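Local coordinates for protein probable chitinase A (Chromobacterium violaceum, PDB 4TX8) that probably hydrolyses chitin as a family 18 endochitinase and carries a small carbohydrate-binding module expected to bind chitin, at residues Val41-Ala46 and Asn61-Ala66; Tyr48-Ala53 and Thr69-Gly74; Gly263-Tyr268 and Glu325-Ala330; Lys321-Gly326 and Gly335-Leu340. All coordinates share one frame; numbering follows the deposited sequence.

Overall arrangement
Near the N terminus, interactions 1 and 2 build the small carbohydrate-binding module. Interaction 1 brings the loop 61-66 back onto strand 40-43, and interaction 2 pairs strand 46-50 with strand 71-73; their segments alternate along the chain, so the two loops cross, and they touch through neighbouring strands 40-43 and 46-50 and through Pro64. The catalytic barrel follows. Interaction 3 joins the loop after strand 251-254 to strand 326-328, closing a long excursion that includes strand 288-292 and helix 313-325. Interaction 4 shares Glu325 and Gly326 with interaction 3, closes the short hairpin loop between strands 326-328 and 336-338, and leads towards strand 345-350. Interactions 1 and 2 lie opposite 3 and 4 across the chain's centre.

Interaction 1: Val41-Ala46 and Asn61-Ala66; sequences VSYNNA and NWNPAA
Tyr43 lays one face of its ring against Pro64, whose CD sits 4.0 Å from the ring centroid and only 15° off the ring normal, a CH-pi contact. Ala65 comes in at the ring edge, its CB 3.6 Å from Tyr43 CE2. Further out, the phenol crosses the Asn63 amide at a slant, Tyr43 OH 3.2 Å from Asn63 CG, their planes 14° apart. A water joins these ends, 2.9 Å from Tyr43 OH and weakly bonded to Asn63 OD1. With CG anti to the backbone N (chi1 -174°), the tyrosine starts out towards the loop. The Asn63 amide is steadied on its other branch, where ND2 donates to Asn61 OD1 at 3.0 Å, the acceptor lying in the amide plane. Val41 CG2 also reaches Pro64 CG at 4.2 Å. The second shell is aromatic: Trp29 touches Val41, Asn63 and Pro64, while Tyr48 and Trp71 also pack on the proline. Asn44 ND2 and Pro64 O bond to Asp405 and Arg404, tying this region to the C-terminal part of the chain. Such proline and aromatic packing holds the 61-66 loop against the sheet of the family 5/12 carbohydrate-binding module.

Interaction 2: Tyr48-Ala53 and Thr69-Gly74; sequences YTALVA and TLWTPG
Trp71 and Tyr48 both turn CG beside their own backbone N, anti to the carbonyl carbon (chi1 -61° and -60°); their side chains share a face of the sheet with Ala50 and Pro73. The indole reaches across the neighbouring strand: Trp71 CE3 comes 3.4 Å from Ala50 N, and Trp71 CZ3 rests 3.7 Å from Ala50 CB. Tyr48 CB packs on Trp71 CE3, and Tyr48 CE2 comes 4.2 Å from Pro73 CG. The Tyr48 hydroxyl bonds to the backbone of Arg404. On the other face, Thr72 CG2 meets Leu51 CD2 at 3.7 Å, the two side chains crossing at about a right angle. Thr49 OG1 donates to Gly74 O at 2.9 Å from well above the carbonyl plane, clasping the end of the pairing. The backbones are joined by Thr49 N to Thr72 O at 2.7 Å, the return bond Thr72 N to Thr49 O, and Leu51 N to Leu70 O at 2.8 Å. Trp29, Tyr35 and His54 bring their rings to the indole, Tyr35 edge-to-face. Thr49 and Thr72 thus form the hydrogen-bonded pair, flanked by non-hydrogen-bonded pairs, where outer strand 71-73 pairs antiparallel with central strand 46-50 in the sheet of the carbohydrate-binding module.

Interaction 3: Gly263-Tyr268 and Glu325-Ala330; sequences GGFVAY and EGFPIA
Phe265 meets Phe327 and Pro328 with its CB and one side of its ring. Its CB touches the neighbouring aromatic ring, 3.7 Å from Phe327 CD2. Chi1 of 174° sets CG anti to the backbone N, and beyond it Phe265 CD1 approaches Pro328 O to 3.2 Å, the oxygen lying in the plane of the phenyl ring at its edge. One atom further, Phe265 CE1 packs 3.6 Å from Pro328 CG; the two side chains lie side by side and point the same way. Outside the contact, Pro302 and Met322 also touch the phenylalanine. Phe327 turns its own ring edge to the backbone of Gly264, while its ring meets that of Phe337 from the adjoining strand.

The backbone is pinned just beyond these rings. Ala330 N donates to Gly264 O at 2.9 Å, nearly along the C=O axis, and Ile329 CA makes a CA-H...O contact with the same oxygen. Gly263 O, one residue back, takes bonds from both Val266 N and Ala267 N, which holds the turn in its helical curl. At the far end Ile329 CG2 rests 3.5 Å from Tyr268 CD1, and Tyr268 CB comes 3.4 Å from Ala330 O. A water adds a bridge, accepting from Tyr268 N at 2.8 Å and donating to Ala330 O. Leu276 of helix 276-281 packs on both Phe327 and Ile329. The contact joins the loop after barrel strand 251-254 to the first strand of a two-stranded antiparallel hairpin following helix 313-325, an outer elaboration of the family 18 TIM barrel.

Interaction 4: Lys321-Gly326 and Gly335-Leu340; sequences KMLIEG and GSFKGL
Leu323 and Leu340 are joined where helix 313-325 ends and the chain returns, with Leu340 N donating to Leu323 O at 2.8 Å and an N-H...O angle of 165°. This lies in the TIM-barrel domain, where a two-stranded antiparallel hairpin, 326-328 with 336-338, is inserted between the helix and barrel strand 345-350. Gly326 leaves the helix with positive phi (94°), and Gly326 CA comes within 3.2 Å of Phe337 O, close quarters that a glycine fits. Gly339 is similarly confined, its CA 3.2 Å from Ile324 O. The Phe337 side chain, with CG anti to the backbone N (chi1 174°), brings its ring edge to the helix end. Leu323 CD2 meets Phe337 CE2 at 4.0 Å, the two side chains crossing obliquely, and Leu323 O sits at the ring edge, 3.7 Å from Phe337 CE2. Leu340 packs its CB against the same oxygen, and Ile324 CG2 approaches Leu340 O at 3.6 Å. Val345 touches Leu323, Ile324 and Leu340, so this cluster backs onto the barrel. A water completes the join, donating to Glu325 O at 2.8 Å and accepting from Gly339 N at 3.0 Å.

Interaction 1: Val41-Ala46 and Asn61-Ala66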
loop_
_atom_site.group_PDB
_atom_site.type_symbol
_atom_site.label_atom_id
_atom_site.label_comp_id
_atom_site.label_asym_id
_atom_site.label_seq_id
_atom_site.Cartn_x
_atom_site.Cartn_y
_atom_site.Cartn_z
ATOM N N VAL A 41 -0.634 -29.056 5.728
ATOM C CA VAL A 41 -2.058 -29.116 5.426
ATOM C C VAL A 41 -2.452 -28.050 4.411
ATOM O O VAL A 41 -1.704 -27.107 4.165
ATOM C CB VAL A 41 -2.919 -28.933 6.691
ATOM C CG1 VAL A 41 -2.571 -29.987 7.724
ATOM C CG2 VAL A 41 -2.734 -27.533 7.263
ATOM N N SER A 42 -3.634 -28.209 3.825
ATOM C CA SER A 42 -4.178 -27.211 2.918
ATOM C C SER A 42 -5.244 -26.383 3.624
ATOM O O SER A 42 -6.109 -26.923 4.313
ATOM C CB SER A 42 -4.763 -27.872 1.668
ATOM O OG SER A 42 -5.368 -26.905 0.824
ATOM N N TYR A 43 -5.172 -25.068 3.454
ATOM C CA TYR A 43 -6.143 -24.158 4.049
ATOM C C TYR A 43 -6.247 -22.898 3.197
ATOM O O TYR A 43 -5.231 -22.292 2.856
ATOM C CB TYR A 43 -5.750 -23.810 5.487
ATOM C CG TYR A 43 -6.790 -22.995 6.219
ATOM C CD1 TYR A 43 -7.919 -23.597 6.757
ATOM C CD2 TYR A 43 -6.640 -21.624 6.373
ATOM C CE1 TYR A 43 -8.872 -22.857 7.427
ATOM C CE2 TYR A 43 -7.588 -20.873 7.041
ATOM C CZ TYR A 43 -8.701 -21.495 7.566
ATOM O OH TYR A 43 -9.644 -20.750 8.233
ATOM N N ASN A 44 -7.478 -22.515 2.860
ATOM C CA ASN A 44 -7.735 -21.452 1.889
ATOM C C ASN A 44 -6.984 -21.707 0.586
ATOM O O ASN A 44 -6.490 -20.775 -0.049
ATOM C CB ASN A 44 -7.355 -20.078 2.454
ATOM C CG ASN A 44 -8.309 -19.608 3.537
ATOM O OD1 ASN A 44 -9.388 -20.170 3.713
ATOM N ND2 ASN A 44 -7.917 -18.563 4.263
ATOM N N ASN A 45 -6.910 -22.982 0.209
ATOM C CA ASN A 45 -6.191 -23.434 -0.983
ATOM C C ASN A 45 -4.719 -23.047 -0.978
ATOM O O ASN A 45 -4.131 -22.805 -2.027
ATOM C CB ASN A 45 -6.860 -22.902 -2.251
ATOM C CG ASN A 45 -8.294 -23.365 -2.380
ATOM O OD1 ASN A 45 -8.560 -24.560 -2.516
ATOM N ND2 ASN A 45 -9.228 -22.423 -2.330
ATOM N N ALA A 46 -4.131 -22.997 0.210
ATOM C CA ALA A 46 -2.705 -22.750 0.345
ATOM C C ALA A 46 -2.131 -23.685 1.395
ATOM O O ALA A 46 -2.873 -24.287 2.173
ATOM C CB ALA A 46 -2.441 -21.301 0.709
ATOM N N ASN A 61 -10.920 -22.974 17.028
ATOM C CA ASN A 61 -10.610 -22.201 15.821
ATOM C C ASN A 61 -9.124 -21.852 15.692
ATOM O O ASN A 61 -8.761 -20.723 15.352
ATOM C CB ASN A 61 -11.452 -20.924 15.771
ATOM C CG ASN A 61 -11.419 -20.257 14.406
ATOM O OD1 ASN A 61 -11.401 -20.929 13.372
ATOM N ND2 ASN A 61 -11.386 -18.929 14.397
ATOM N N TRP A 62 -8.266 -22.831 15.957
ATOM C CA TRP A 62 -6.826 -22.659 15.786
ATOM C C TRP A 62 -6.405 -22.905 14.337
ATOM O O TRP A 62 -5.495 -23.694 14.073
ATOM C CB TRP A 62 -6.061 -23.602 16.715
ATOM C CG TRP A 62 -6.245 -23.305 18.168
ATOM C CD1 TRP A 62 -6.789 -22.178 18.712
ATOM C CD2 TRP A 62 -5.884 -24.150 19.267
ATOM N NE1 TRP A 62 -6.790 -22.269 20.085
ATOM C CE2 TRP A 62 -6.238 -23.469 20.451
ATOM C CE3 TRP A 62 -5.297 -25.416 19.368
ATOM C CZ2 TRP A 62 -6.024 -24.013 21.719
ATOM C CZ3 TRP A 62 -5.083 -25.955 20.631
ATOM C CH2 TRP A 62 -5.447 -25.253 21.787
ATOM N N ASN A 63 -7.068 -22.236 13.398
ATOM C CA ASN A 63 -6.792 -22.469 11.985
ATOM C C ASN A 63 -5.484 -21.794 11.564
ATOM O O ASN A 63 -5.045 -20.838 12.205
ATOM C CB ASN A 63 -7.969 -21.996 11.115
ATOM C CG ASN A 63 -8.092 -20.486 11.053
ATOM O OD1 ASN A 63 -7.284 -19.808 10.415
ATOM N ND2 ASN A 63 -9.121 -19.952 11.701
ATOM N N PRO A 64 -4.847 -22.305 10.496
ATOM C CA PRO A 64 -3.543 -21.794 10.055
ATOM C C PRO A 64 -3.491 -20.285 9.782
ATOM O O PRO A 64 -2.453 -19.672 10.026
ATOM C CB PRO A 64 -3.289 -22.580 8.769
ATOM C CG PRO A 64 -3.990 -23.876 8.988
ATOM C CD PRO A 64 -5.239 -23.517 9.749
ATOM N N ALA A 65 -4.577 -19.696 9.291
ATOM C CA ALA A 65 -4.583 -18.264 8.995
ATOM C C ALA A 65 -4.652 -17.436 10.271
ATOM O O ALA A 65 -4.265 -16.267 10.291
ATOM C CB ALA A 65 -5.744 -17.909 8.071
ATOM N N ALA A 66 -5.142 -18.048 11.339
ATOM C CA ALA A 66 -5.330 -17.335 12.593
ATOM C C ALA A 66 -4.262 -17.679 13.630
ATOM O O ALA A 66 -4.222 -17.078 14.698
ATOM C CB ALA A 66 -6.714 -17.635 13.153
HETATM O O HOH W 1 -9.583 -17.974 8.959
#

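Interaction 2: Tyr48-Ala53 and Thr69-Gly74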
loop_
_atom_site.group_PDB
_atom_site.type_symbol
_atom_site.label_atom_id
_atom_site.label_comp_id
_atom_site.label_asym_id
_atom_site.label_seq_id
_atom_site.Cartn_x
_atom_site.Cartn_y
_atom_site.Cartn_z
ATOM N N TYR A 48 0.368 -24.784 4.697
ATOM C CA TYR A 48 0.937 -24.376 5.961
ATOM C C TYR A 48 1.645 -25.572 6.582
ATOM O O TYR A 48 1.161 -26.702 6.504
ATOM C CB TYR A 48 -0.144 -23.847 6.901
ATOM C CG TYR A 48 -0.921 -22.649 6.396
ATOM C CD1 TYR A 48 -1.971 -22.801 5.500
ATOM C CD2 TYR A 48 -0.632 -21.369 6.851
ATOM C CE1 TYR A 48 -2.698 -21.708 5.051
ATOM C CE2 TYR A 48 -1.354 -20.273 6.415
ATOM C CZ TYR A 48 -2.385 -20.448 5.515
ATOM O OH TYR A 48 -3.100 -19.354 5.085
ATOM N N THR A 49 2.796 -25.315 7.188
ATOM C CA THR A 49 3.563 -26.353 7.861
ATOM C C THR A 49 3.445 -26.188 9.371
ATOM O O THR A 49 3.597 -25.081 9.891
ATOM C CB THR A 49 5.045 -26.312 7.441
ATOM O OG1 THR A 49 5.139 -26.502 6.025
ATOM C CG2 THR A 49 5.839 -27.399 8.143
ATOM N N ALA A 50 3.171 -27.287 10.069
ATOM C CA ALA A 50 3.006 -27.256 11.519
ATOM C C ALA A 50 4.312 -26.930 12.237
ATOM O O ALA A 50 5.359 -27.508 11.942
ATOM C CB ALA A 50 2.453 -28.585 12.018
ATOM N N LEU A 51 4.236 -26.002 13.185
ATOM C CA LEU A 51 5.387 -25.605 13.989
ATOM C C LEU A 51 5.438 -26.373 15.302
ATOM O O LEU A 51 6.498 -26.523 15.908
ATOM C CB LEU A 51 5.341 -24.104 14.277
ATOM C CG LEU A 51 5.535 -23.176 13.080
ATOM C CD1 LEU A 51 5.208 -21.746 13.464
ATOM C CD2 LEU A 51 6.964 -23.287 12.583
ATOM N N VAL A 52 4.275 -26.845 15.739
ATOM C CA VAL A 52 4.129 -27.483 17.038
ATOM C C VAL A 52 3.255 -28.723 16.928
ATOM O O VAL A 52 2.216 -28.695 16.268
ATOM C CB VAL A 52 3.502 -26.515 18.074
ATOM C CG1 VAL A 52 3.319 -27.206 19.412
ATOM C CG2 VAL A 52 4.348 -25.256 18.228
ATOM N N ALA A 53 3.679 -29.816 17.557
ATOM C CA ALA A 53 2.837 -31.002 17.654
ATOM C C ALA A 53 1.638 -30.684 18.536
ATOM O O ALA A 53 1.790 -30.371 19.716
ATOM C CB ALA A 53 3.614 -32.181 18.211
ATOM N N THR A 69 1.589 -19.099 15.694
ATOM C CA THR A 69 2.393 -19.859 16.649
ATOM C C THR A 69 2.272 -21.359 16.373
ATOM O O THR A 69 3.057 -22.152 16.890
ATOM C CB THR A 69 1.993 -19.585 18.118
ATOM O OG1 THR A 69 0.678 -20.097 18.369
ATOM C CG2 THR A 69 2.039 -18.092 18.427
ATOM N N LEU A 70 1.292 -21.744 15.557
ATOM C CA LEU A 70 1.067 -23.156 15.239
ATOM C C LEU A 70 1.418 -23.505 13.800
ATOM O O LEU A 70 1.837 -24.627 13.511
ATOM C CB LEU A 70 -0.391 -23.544 15.501
ATOM C CG LEU A 70 -0.830 -23.708 16.953
ATOM C CD1 LEU A 70 -2.322 -23.993 17.004
ATOM C CD2 LEU A 70 -0.043 -24.824 17.625
ATOM N N TRP A 71 1.231 -22.545 12.900
ATOM C CA TRP A 71 1.383 -22.797 11.472
ATOM C C TRP A 71 2.210 -21.726 10.777
ATOM O O TRP A 71 2.010 -20.531 11.001
ATOM C CB TRP A 71 0.010 -22.887 10.798
ATOM C CG TRP A 71 -0.852 -23.986 11.326
ATOM C CD1 TRP A 71 -1.826 -23.881 12.278
ATOM C CD2 TRP A 71 -0.818 -25.363 10.936
ATOM N NE1 TRP A 71 -2.402 -25.109 12.501
ATOM C CE2 TRP A 71 -1.800 -26.035 11.691
ATOM C CE3 TRP A 71 -0.054 -26.093 10.021
ATOM C CZ2 TRP A 71 -2.035 -27.401 11.560
ATOM C CZ3 TRP A 71 -0.289 -27.445 9.893
ATOM C CH2 TRP A 71 -1.271 -28.087 10.658
ATOM N N THR A 72 3.133 -22.159 9.927
ATOM C CA THR A 72 3.836 -21.236 9.050
ATOM C C THR A 72 3.476 -21.545 7.597
ATOM O O THR A 72 3.412 -22.710 7.205
ATOM C CB THR A 72 5.367 -21.299 9.249
ATOM O OG1 THR A 72 6.014 -20.478 8.270
ATOM C CG2 THR A 72 5.877 -22.720 9.121
ATOM N N PRO A 73 3.213 -20.497 6.801
ATOM C CA PRO A 73 2.877 -20.668 5.383
ATOM C C PRO A 73 3.995 -21.367 4.621
ATOM O O PRO A 73 5.162 -21.047 4.835
ATOM C CB PRO A 73 2.695 -19.228 4.884
ATOM C CG PRO A 73 2.390 -18.433 6.111
ATOM C CD PRO A 73 3.180 -19.082 7.209
ATOM N N GLY A 74 3.644 -22.309 3.752
ATOM C CA GLY A 74 4.634 -23.014 2.959
ATOM C C GLY A 74 4.549 -24.521 3.102
ATOM O O GLY A 74 3.797 -25.032 3.932
#

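Interaction 3: Gly263-Tyr268 and Glu325-Ala330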
loop_
_atom_site.group_PDB
_atom_site.type_symbol
_atom_site.label_atom_id
_atom_site.label_comp_id
_atom_site.label_asym_id
_atom_site.label_seq_id
_atom_site.Cartn_x
_atom_site.Cartn_y
_atom_site.Cartn_z
ATOM N N GLY A 263 -11.546 14.197 0.117
ATOM C CA GLY A 263 -12.295 14.923 1.129
ATOM C C GLY A 263 -12.325 16.420 0.868
ATOM O O GLY A 263 -13.271 17.106 1.252
ATOM N N GLY A 264 -11.288 16.921 0.199
ATOM C CA GLY A 264 -11.187 18.331 -0.139
ATOM C C GLY A 264 -12.328 18.848 -0.994
ATOM O O GLY A 264 -12.617 20.047 -1.000
ATOM N N PHE A 265 -12.974 17.946 -1.725
ATOM C CA PHE A 265 -14.128 18.297 -2.551
ATOM C C PHE A 265 -15.257 18.843 -1.690
ATOM O O PHE A 265 -16.008 19.721 -2.102
ATOM C CB PHE A 265 -14.603 17.072 -3.341
ATOM C CG PHE A 265 -15.877 17.293 -4.118
ATOM C CD1 PHE A 265 -16.008 18.374 -4.975
ATOM C CD2 PHE A 265 -16.932 16.398 -4.012
ATOM C CE1 PHE A 265 -17.179 18.572 -5.696
ATOM C CE2 PHE A 265 -18.101 16.587 -4.732
ATOM C CZ PHE A 265 -18.224 17.678 -5.577
ATOM N N VAL A 266 -15.339 18.329 -0.471
ATOM C CA VAL A 266 -16.481 18.549 0.397
ATOM C C VAL A 266 -16.133 19.443 1.594
ATOM O O VAL A 266 -16.994 20.148 2.127
ATOM C CB VAL A 266 -17.040 17.177 0.864
ATOM C CG1 VAL A 266 -17.005 17.024 2.377
ATOM C CG2 VAL A 266 -18.424 16.948 0.295
ATOM N N ALA A 267 -14.865 19.427 1.995
ATOM C CA ALA A 267 -14.384 20.256 3.101
ATOM C C ALA A 267 -12.890 20.544 2.950
ATOM O O ALA A 267 -12.116 19.661 2.583
ATOM C CB ALA A 267 -14.661 19.577 4.441
ATOM N N TYR A 268 -12.489 21.782 3.222
ATOM C CA TYR A 268 -11.077 22.154 3.151
ATOM C C TYR A 268 -10.639 22.844 4.439
ATOM O O TYR A 268 -10.907 24.027 4.644
ATOM C CB TYR A 268 -10.808 23.056 1.941
ATOM C CG TYR A 268 -9.343 23.151 1.572
ATOM C CD1 TYR A 268 -8.672 22.056 1.043
ATOM C CD2 TYR A 268 -8.630 24.331 1.756
ATOM C CE1 TYR A 268 -7.331 22.130 0.706
ATOM C CE2 TYR A 268 -7.286 24.415 1.420
ATOM C CZ TYR A 268 -6.642 23.310 0.895
ATOM O OH TYR A 268 -5.309 23.380 0.559
ATOM N N GLU A 325 -9.823 12.842 -13.288
ATOM C CA GLU A 325 -10.540 13.937 -13.949
ATOM C C GLU A 325 -10.263 15.277 -13.283
ATOM O O GLU A 325 -10.287 16.322 -13.930
ATOM C CB GLU A 325 -12.056 13.702 -13.949
ATOM C CG GLU A 325 -12.507 12.266 -14.092
ATOM C CD GLU A 325 -12.516 11.777 -15.517
ATOM O OE1 GLU A 325 -11.905 12.434 -16.388
ATOM O OE2 GLU A 325 -13.141 10.723 -15.763
ATOM N N GLY A 326 -10.019 15.242 -11.979
ATOM C CA GLY A 326 -9.912 16.462 -11.206
ATOM C C GLY A 326 -11.252 16.807 -10.588
ATOM O O GLY A 326 -12.276 16.226 -10.948
ATOM N N PHE A 327 -11.246 17.755 -9.659
ATOM C CA PHE A 327 -12.461 18.136 -8.952
ATOM C C PHE A 327 -12.286 19.478 -8.251
ATOM O O PHE A 327 -11.165 19.868 -7.919
ATOM C CB PHE A 327 -12.858 17.052 -7.943
ATOM C CG PHE A 327 -11.791 16.736 -6.932
ATOM C CD1 PHE A 327 -10.835 15.763 -7.190
ATOM C CD2 PHE A 327 -11.756 17.399 -5.715
ATOM C CE1 PHE A 327 -9.853 15.465 -6.255
ATOM C CE2 PHE A 327 -10.783 17.106 -4.776
ATOM C CZ PHE A 327 -9.829 16.137 -5.046
ATOM N N PRO A 328 -13.395 20.202 -8.037
ATOM C CA PRO A 328 -13.306 21.476 -7.319
ATOM C C PRO A 328 -13.015 21.276 -5.832
ATOM O O PRO A 328 -13.418 20.279 -5.240
ATOM C CB PRO A 328 -14.688 22.104 -7.534
ATOM C CG PRO A 328 -15.586 20.962 -7.826
ATOM C CD PRO A 328 -14.752 19.948 -8.551
ATOM N N ILE A 329 -12.303 22.227 -5.243
ATOM C CA ILE A 329 -11.968 22.172 -3.830
ATOM C C ILE A 329 -12.850 23.152 -3.073
ATOM O O ILE A 329 -13.028 24.283 -3.510
ATOM C CB ILE A 329 -10.474 22.497 -3.599
ATOM C CG1 ILE A 329 -9.594 21.472 -4.321
ATOM C CG2 ILE A 329 -10.143 22.526 -2.116
ATOM C CD1 ILE A 329 -8.121 21.812 -4.315
ATOM N N ALA A 330 -13.409 22.725 -1.943
ATOM C CA ALA A 330 -14.222 23.617 -1.113
ATOM C C ALA A 330 -13.350 24.688 -0.449
ATOM O O ALA A 330 -13.383 24.878 0.764
ATOM C CB ALA A 330 -14.978 22.820 -0.069
HETATM O O HOH W 2 -14.352 23.886 3.620
#

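Interaction 4: Lys321-Gly326 and Gly335-Leu340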
loop_
_atom_site.group_PDB
_atom_site.type_symbol
_atom_site.label_atom_id
_atom_site.label_comp_id
_atom_site.label_asym_id
_atom_site.label_seq_id
_atom_site.Cartn_x
_atom_site.Cartn_y
_atom_site.Cartn_z
ATOM N N LYS A 321 -11.643 8.145 -10.236
ATOM C CA LYS A 321 -12.089 9.143 -11.207
ATOM C C LYS A 321 -11.746 10.554 -10.752
ATOM O O LYS A 321 -11.262 11.360 -11.540
ATOM C CB LYS A 321 -13.595 9.042 -11.453
ATOM C CG LYS A 321 -13.992 7.973 -12.449
ATOM C CD LYS A 321 -15.498 7.946 -12.645
ATOM C CE LYS A 321 -16.003 9.262 -13.207
ATOM N NZ LYS A 321 -17.474 9.234 -13.427
ATOM N N MET A 322 -11.991 10.848 -9.480
ATOM C CA MET A 322 -11.713 12.178 -8.947
ATOM C C MET A 322 -10.244 12.554 -9.120
ATOM O O MET A 322 -9.924 13.695 -9.457
ATOM C CB MET A 322 -12.112 12.260 -7.473
ATOM C CG MET A 322 -13.615 12.197 -7.246
ATOM S SD MET A 322 -14.080 12.361 -5.517
ATOM C CE MET A 322 -13.506 14.025 -5.166
ATOM N N LEU A 323 -9.354 11.588 -8.914
ATOM C CA LEU A 323 -7.921 11.841 -9.039
ATOM C C LEU A 323 -7.495 12.015 -10.494
ATOM O O LEU A 323 -6.535 12.726 -10.783
ATOM C CB LEU A 323 -7.124 10.711 -8.390
ATOM C CG LEU A 323 -7.071 10.765 -6.861
ATOM C CD1 LEU A 323 -6.507 9.477 -6.292
ATOM C CD2 LEU A 323 -6.242 11.957 -6.408
ATOM N N ILE A 324 -8.216 11.376 -11.408
ATOM C CA ILE A 324 -7.866 11.447 -12.824
ATOM C C ILE A 324 -8.533 12.626 -13.535
ATOM O O ILE A 324 -7.879 13.339 -14.298
ATOM C CB ILE A 324 -8.223 10.133 -13.551
ATOM C CG1 ILE A 324 -7.453 8.966 -12.925
ATOM C CG2 ILE A 324 -7.913 10.239 -15.040
ATOM C CD1 ILE A 324 -7.836 7.607 -13.471
ATOM N N GLU A 325 -9.823 12.842 -13.288
ATOM C CA GLU A 325 -10.540 13.937 -13.949
ATOM C C GLU A 325 -10.263 15.277 -13.283
ATOM O O GLU A 325 -10.287 16.322 -13.930
ATOM C CB GLU A 325 -12.056 13.702 -13.949
ATOM C CG GLU A 325 -12.507 12.266 -14.092
ATOM C CD GLU A 325 -12.516 11.777 -15.517
ATOM O OE1 GLU A 325 -11.905 12.434 -16.388
ATOM O OE2 GLU A 325 -13.141 10.723 -15.763
ATOM N N GLY A 326 -10.019 15.242 -11.979
ATOM C CA GLY A 326 -9.912 16.462 -11.206
ATOM C C GLY A 326 -11.252 16.807 -10.588
ATOM O O GLY A 326 -12.276 16.226 -10.948
ATOM N N GLY A 335 -10.740 27.254 -5.932
ATOM C CA GLY A 335 -9.663 26.304 -6.141
ATOM C C GLY A 335 -10.090 25.006 -6.794
ATOM O O GLY A 335 -11.240 24.583 -6.674
ATOM N N SER A 336 -9.153 24.374 -7.492
ATOM C CA SER A 336 -9.402 23.087 -8.128
ATOM C C SER A 336 -8.177 22.185 -8.081
ATOM O O SER A 336 -7.040 22.653 -8.144
ATOM C CB SER A 336 -9.838 23.276 -9.583
ATOM O OG SER A 336 -11.248 23.332 -9.690
ATOM N N PHE A 337 -8.420 20.885 -7.968
ATOM C CA PHE A 337 -7.363 19.900 -8.112
ATOM C C PHE A 337 -7.284 19.440 -9.561
ATOM O O PHE A 337 -8.263 18.934 -10.106
ATOM C CB PHE A 337 -7.598 18.701 -7.193
ATOM C CG PHE A 337 -6.620 17.584 -7.410
ATOM C CD1 PHE A 337 -5.326 17.675 -6.918
ATOM C CD2 PHE A 337 -6.990 16.449 -8.115
ATOM C CE1 PHE A 337 -4.417 16.649 -7.124
ATOM C CE2 PHE A 337 -6.090 15.419 -8.325
ATOM C CZ PHE A 337 -4.801 15.518 -7.828
ATOM N N LYS A 338 -6.123 19.622 -10.182
ATOM C CA LYS A 338 -5.918 19.190 -11.560
ATOM C C LYS A 338 -5.650 17.690 -11.613
ATOM O O LYS A 338 -4.826 17.173 -10.859
ATOM C CB LYS A 338 -4.763 19.959 -12.203
ATOM C CG LYS A 338 -4.992 21.459 -12.252
ATOM C CD LYS A 338 -6.225 21.785 -13.077
ATOM C CE LYS A 338 -6.919 23.037 -12.572
ATOM N NZ LYS A 338 -8.136 23.337 -13.377
ATOM N N GLY A 339 -6.353 17.004 -12.507
ATOM C CA GLY A 339 -6.276 15.559 -12.602
ATOM C C GLY A 339 -4.897 15.015 -12.919
ATOM O O GLY A 339 -4.060 15.706 -13.501
ATOM N N LEU A 340 -4.665 13.768 -12.524
ATOM C CA LEU A 340 -3.413 13.075 -12.805
ATOM C C LEU A 340 -3.582 12.128 -13.985
ATOM O O LEU A 340 -4.702 11.838 -14.398
ATOM C CB LEU A 340 -2.947 12.289 -11.577
ATOM C CG LEU A 340 -2.647 13.082 -10.306
ATOM C CD1 LEU A 340 -2.630 12.159 -9.095
ATOM C CD2 LEU A 340 -1.319 13.810 -10.448
HETATM O O HOH W 3 -8.246 18.244 -14.431
#